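Local coordinates for protein cysteine synthase (Helicobacter pylori, PDB 6AHI) that uses pyridoxal 5'-phosphate to make L-cysteine and acetate from O-acetyl-L-serine and hydrogen sulfide, and also has cystathionine beta-synthase activity, at residues K62-T73 against I138-N149. Residues are numbered along the deposited sequence; the frame is centred on the assembly and turned at random.
Sequences KITSKTTIIEPT and IPDSYLPLQFEN
The ring of Y142 packs among K62, I63 and I69, and the contact buries more surface on this residue than on any other of the two segments. With CG anti to the backbone N (chi1 171°), the ring reaches the loop ahead of strand 68-72. I69 lies alongside it and puts CD1 at the ring edge, 3.8 Å from Y142 CD2; I63 brings CD1 in obliquely, 3.9 Å from the same carbon, and K62 rests its CB near CE1. Between the backbones, D140 O accepts from T68 N, T68 O from Y142 N, and Y142 O from I70 N, the last bond almost straight (2.9 Å). The D140 carboxylate faces the turn before the strand: OD1 lies 3.1 Å from T67 OG1, which accepts from T64 N, and OD2 lies 2.6 Å from K66 O. I70, on the other face of the sheet from Y142, sets CD1 3.8 Å from I138 CD1 and beside S141 CB, while its CB and CG2 approach L143 CD1. This parallel pairing is short: past L143 the outer chain turns away at P144, and E71 takes over the joining. Bent at chi2 (62°), its side chain offers OE1 to L145 N at 3.0 Å, somewhat out of the carboxylate plane, and OE2 to Q146 N at 2.9 Å through the syn lone pair. Near the cofactor site, Q146 bonds T77 through OE1 and F147 touches S181, a probable pyridoxal phosphate ligand. Strand 141-142 thus closes one side of the sheet in the smaller domain of this fold type II enzyme. Two amides gripping one buried carboxylate, one on each oxygen, should fix its rotation and would favour its ionised form, so that a side chain secures the outer chain where strand pairing has ended.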
loop_
_atom_site.group_PDB
_atom_site.type_symbol
_atom_site.label_atom_id
_atom_site.label_comp_id
_atom_site.label_asym_id
_atom_site.label_seq_id
_atom_site.Cartn_x
_atom_site.Cartn_y
_atom_site.Cartn_z
ATOM N N LYS A 62 14.770 -7.197 27.210
ATOM C CA LYS A 62 14.204 -5.831 27.354
ATOM C C LYS A 62 12.682 -5.877 27.172
ATOM O O LYS A 62 12.052 -4.953 27.644
ATOM C CB LYS A 62 14.820 -4.836 26.366
ATOM C CG LYS A 62 16.281 -4.496 26.580
ATOM C CD LYS A 62 16.966 -3.891 25.377
ATOM C CE LYS A 62 17.792 -2.677 25.743
ATOM N NZ LYS A 62 18.232 -1.893 24.565
ATOM N N ILE A 63 12.150 -6.869 26.444
ATOM C CA ILE A 63 10.708 -7.050 26.232
ATOM C C ILE A 63 10.300 -8.445 26.709
ATOM O O ILE A 63 10.959 -9.421 26.415
ATOM C CB ILE A 63 10.310 -6.821 24.760
ATOM C CG1 ILE A 63 10.632 -5.393 24.310
ATOM C CG2 ILE A 63 8.842 -7.170 24.542
ATOM C CD1 ILE A 63 10.576 -5.186 22.813
ATOM N N THR A 64 9.185 -8.511 27.441
ATOM C CA THR A 64 8.498 -9.771 27.784
ATOM C C THR A 64 6.995 -9.602 27.504
ATOM O O THR A 64 6.594 -8.572 26.966
ATOM C CB THR A 64 8.761 -10.199 29.235
ATOM O OG1 THR A 64 8.023 -9.330 30.095
ATOM C CG2 THR A 64 10.225 -10.175 29.623
ATOM N N SER A 65 6.181 -10.585 27.925
ATOM C CA SER A 65 4.818 -10.782 27.401
ATOM C C SER A 65 3.899 -9.624 27.802
ATOM O O SER A 65 2.961 -9.299 27.059
ATOM C CB SER A 65 4.243 -12.100 27.837
ATOM O OG SER A 65 4.587 -12.360 29.182
ATOM N N LYS A 66 4.183 -9.008 28.955
ATOM C CA LYS A 66 3.428 -7.848 29.456
ATOM C C LYS A 66 4.414 -6.703 29.737
ATOM O O LYS A 66 4.490 -6.102 30.818
ATOM C CB LYS A 66 2.574 -8.252 30.663
ATOM C CG LYS A 66 1.328 -9.053 30.311
ATOM C CD LYS A 66 0.295 -8.293 29.491
ATOM C CE LYS A 66 -1.106 -8.846 29.666
ATOM N NZ LYS A 66 -2.110 -8.081 28.887
ATOM N N THR A 67 5.222 -6.439 28.717
ATOM C CA THR A 67 5.868 -5.148 28.484
ATOM C C THR A 67 4.907 -4.245 27.696
ATOM O O THR A 67 4.232 -4.711 26.757
ATOM C CB THR A 67 7.154 -5.343 27.675
ATOM O OG1 THR A 67 8.047 -6.125 28.459
ATOM C CG2 THR A 67 7.826 -4.044 27.291
ATOM N N THR A 68 4.870 -2.957 28.054
ATOM C CA THR A 68 4.235 -1.934 27.229
ATOM C C THR A 68 5.321 -1.162 26.471
ATOM O O THR A 68 6.256 -0.628 27.106
ATOM C CB THR A 68 3.420 -0.926 28.043
ATOM O OG1 THR A 68 2.351 -1.590 28.701
ATOM C CG2 THR A 68 2.827 0.162 27.177
ATOM N N ILE A 69 5.173 -1.079 25.144
ATOM C CA ILE A 69 6.068 -0.278 24.302
ATOM C C ILE A 69 5.576 1.169 24.299
ATOM O O ILE A 69 4.405 1.398 23.976
ATOM C CB ILE A 69 6.112 -0.778 22.846
ATOM C CG1 ILE A 69 6.385 -2.280 22.726
ATOM C CG2 ILE A 69 7.118 0.055 22.058
ATOM C CD1 ILE A 69 7.572 -2.737 23.532
ATOM N N ILE A 70 6.482 2.112 24.603
ATOM C CA ILE A 70 6.229 3.550 24.517
ATOM C C ILE A 70 7.249 4.178 23.557
ATOM O O ILE A 70 8.426 3.956 23.716
ATOM C CB ILE A 70 6.335 4.193 25.909
ATOM C CG1 ILE A 70 5.581 3.395 26.982
ATOM C CG2 ILE A 70 5.893 5.648 25.863
ATOM C CD1 ILE A 70 5.638 4.001 28.348
ATOM N N GLU A 71 6.798 5.007 22.609
ATOM C CA GLU A 71 7.707 5.707 21.694
ATOM C C GLU A 71 7.115 7.053 21.278
ATOM O O GLU A 71 5.946 7.126 20.914
ATOM C CB GLU A 71 8.011 4.825 20.480
ATOM C CG GLU A 71 9.067 5.376 19.539
ATOM C CD GLU A 71 10.472 5.581 20.093
ATOM O OE1 GLU A 71 10.653 5.539 21.353
ATOM O OE2 GLU A 71 11.400 5.799 19.259
ATOM N N PRO A 72 7.895 8.167 21.304
ATOM C CA PRO A 72 7.511 9.391 20.595
ATOM C C PRO A 72 7.758 9.212 19.089
ATOM O O PRO A 72 8.778 8.658 18.702
ATOM C CB PRO A 72 8.446 10.447 21.205
ATOM C CG PRO A 72 9.704 9.652 21.486
ATOM C CD PRO A 72 9.193 8.311 21.986
ATOM N N THR A 73 6.816 9.640 18.249
ATOM C CA THR A 73 6.949 9.428 16.801
ATOM C C THR A 73 6.100 10.473 16.078
ATOM O O THR A 73 5.150 10.962 16.612
ATOM C CB THR A 73 6.618 7.978 16.388
ATOM O OG1 THR A 73 6.525 7.806 14.972
ATOM C CG2 THR A 73 5.310 7.485 16.954
ATOM N N ILE A 138 5.274 3.756 34.315
ATOM C CA ILE A 138 4.681 2.488 33.841
ATOM C C ILE A 138 5.665 1.348 34.104
ATOM O O ILE A 138 6.740 1.302 33.503
ATOM C CB ILE A 138 4.291 2.593 32.352
ATOM C CG1 ILE A 138 3.146 3.591 32.162
ATOM C CG2 ILE A 138 3.957 1.225 31.763
ATOM C CD1 ILE A 138 2.724 3.788 30.732
ATOM N N PRO A 139 5.348 0.405 35.027
ATOM C CA PRO A 139 6.203 -0.757 35.268
ATOM C C PRO A 139 6.325 -1.639 34.021
ATOM O O PRO A 139 5.356 -1.781 33.276
ATOM C CB PRO A 139 5.484 -1.532 36.378
ATOM C CG PRO A 139 4.627 -0.484 37.059
ATOM C CD PRO A 139 4.190 0.429 35.933
ATOM N N ASP A 140 7.522 -2.195 33.806
ATOM C CA ASP A 140 7.826 -3.062 32.683
ATOM C C ASP A 140 7.565 -2.329 31.357
ATOM O O ASP A 140 7.001 -2.888 30.437
ATOM C CB ASP A 140 7.013 -4.353 32.789
ATOM C CG ASP A 140 7.558 -5.500 31.967
ATOM O OD1 ASP A 140 8.676 -5.354 31.434
ATOM O OD2 ASP A 140 6.852 -6.528 31.866
ATOM N N SER A 141 7.992 -1.072 31.258
ATOM C CA SER A 141 7.889 -0.328 29.990
ATOM C C SER A 141 9.150 -0.551 29.153
ATOM O O SER A 141 10.188 -0.972 29.641
ATOM C CB SER A 141 7.632 1.153 30.221
ATOM O OG SER A 141 8.613 1.749 31.063
ATOM N N TYR A 142 9.056 -0.236 27.870
ATOM C CA TYR A 142 10.223 -0.212 27.029
ATOM C C TYR A 142 10.116 1.003 26.110
ATOM O O TYR A 142 9.119 1.184 25.438
ATOM C CB TYR A 142 10.397 -1.536 26.296
ATOM C CG TYR A 142 11.472 -1.473 25.251
ATOM C CD1 TYR A 142 12.808 -1.374 25.601
ATOM C CD2 TYR A 142 11.147 -1.456 23.909
ATOM C CE1 TYR A 142 13.801 -1.322 24.636
ATOM C CE2 TYR A 142 12.127 -1.408 22.931
ATOM C CZ TYR A 142 13.457 -1.316 23.298
ATOM O OH TYR A 142 14.412 -1.247 22.333
ATOM N N LEU A 143 11.153 1.840 26.157
ATOM C CA LEU A 143 11.190 3.142 25.494
ATOM C C LEU A 143 12.384 3.122 24.542
ATOM O O LEU A 143 13.517 3.402 24.946
ATOM C CB LEU A 143 11.285 4.243 26.561
ATOM C CG LEU A 143 11.184 5.702 26.091
ATOM C CD1 LEU A 143 9.928 5.977 25.269
ATOM C CD2 LEU A 143 11.236 6.654 27.287
ATOM N N PRO A 144 12.183 2.741 23.260
ATOM C CA PRO A 144 13.298 2.601 22.328
ATOM C C PRO A 144 14.128 3.886 22.190
ATOM O O PRO A 144 15.351 3.804 22.134
ATOM C CB PRO A 144 12.648 2.263 20.978
ATOM C CG PRO A 144 11.267 1.754 21.325
ATOM C CD PRO A 144 10.892 2.395 22.647
ATOM N N LEU A 145 13.455 5.043 22.137
ATOM C CA LEU A 145 14.073 6.330 21.745
ATOM C C LEU A 145 14.957 6.108 20.523
ATOM O O LEU A 145 16.183 6.098 20.629
ATOM C CB LEU A 145 14.853 6.923 22.919
ATOM C CG LEU A 145 13.954 7.416 24.052
ATOM C CD1 LEU A 145 14.772 7.847 25.272
ATOM C CD2 LEU A 145 13.058 8.558 23.577
ATOM N N GLN A 146 14.282 5.887 19.392
ATOM C CA GLN A 146 14.911 5.577 18.127
ATOM C C GLN A 146 15.987 6.625 17.794
ATOM O O GLN A 146 17.004 6.297 17.201
ATOM C CB GLN A 146 13.855 5.492 17.008
ATOM C CG GLN A 146 13.266 6.847 16.611
ATOM C CD GLN A 146 11.981 6.735 15.828
ATOM O OE1 GLN A 146 11.972 6.208 14.711
ATOM N NE2 GLN A 146 10.885 7.235 16.399
ATOM N N PHE A 147 15.755 7.883 18.189
ATOM C CA PHE A 147 16.606 9.008 17.781
ATOM C C PHE A 147 17.987 8.945 18.448
ATOM O O PHE A 147 18.907 9.607 17.987
ATOM C CB PHE A 147 15.903 10.341 18.035
ATOM C CG PHE A 147 14.635 10.476 17.240
ATOM C CD1 PHE A 147 14.675 10.663 15.862
ATOM C CD2 PHE A 147 13.403 10.316 17.860
ATOM C CE1 PHE A 147 13.499 10.733 15.127
ATOM C CE2 PHE A 147 12.227 10.399 17.127
ATOM C CZ PHE A 147 12.279 10.605 15.761
ATOM N N GLU A 148 18.157 8.125 19.492
ATOM C CA GLU A 148 19.480 7.965 20.101
ATOM C C GLU A 148 19.861 6.489 20.272
ATOM O O GLU A 148 20.980 6.192 20.658
ATOM C CB GLU A 148 19.557 8.714 21.434
ATOM C CG GLU A 148 18.479 8.340 22.436
ATOM C CD GLU A 148 18.678 8.946 23.824
ATOM O OE1 GLU A 148 19.311 10.018 23.925
ATOM O OE2 GLU A 148 18.212 8.345 24.814
ATOM N N ASN A 149 18.961 5.559 19.958
ATOM C CA ASN A 149 19.236 4.164 20.247
ATOM C C ASN A 149 20.100 3.611 19.119
ATOM O O ASN A 149 19.657 3.625 17.982
ATOM C CB ASN A 149 17.937 3.375 20.449
ATOM C CG ASN A 149 18.172 1.987 21.006
ATOM O OD1 ASN A 149 19.208 1.379 20.761
ATOM N ND2 ASN A 149 17.217 1.473 21.768
#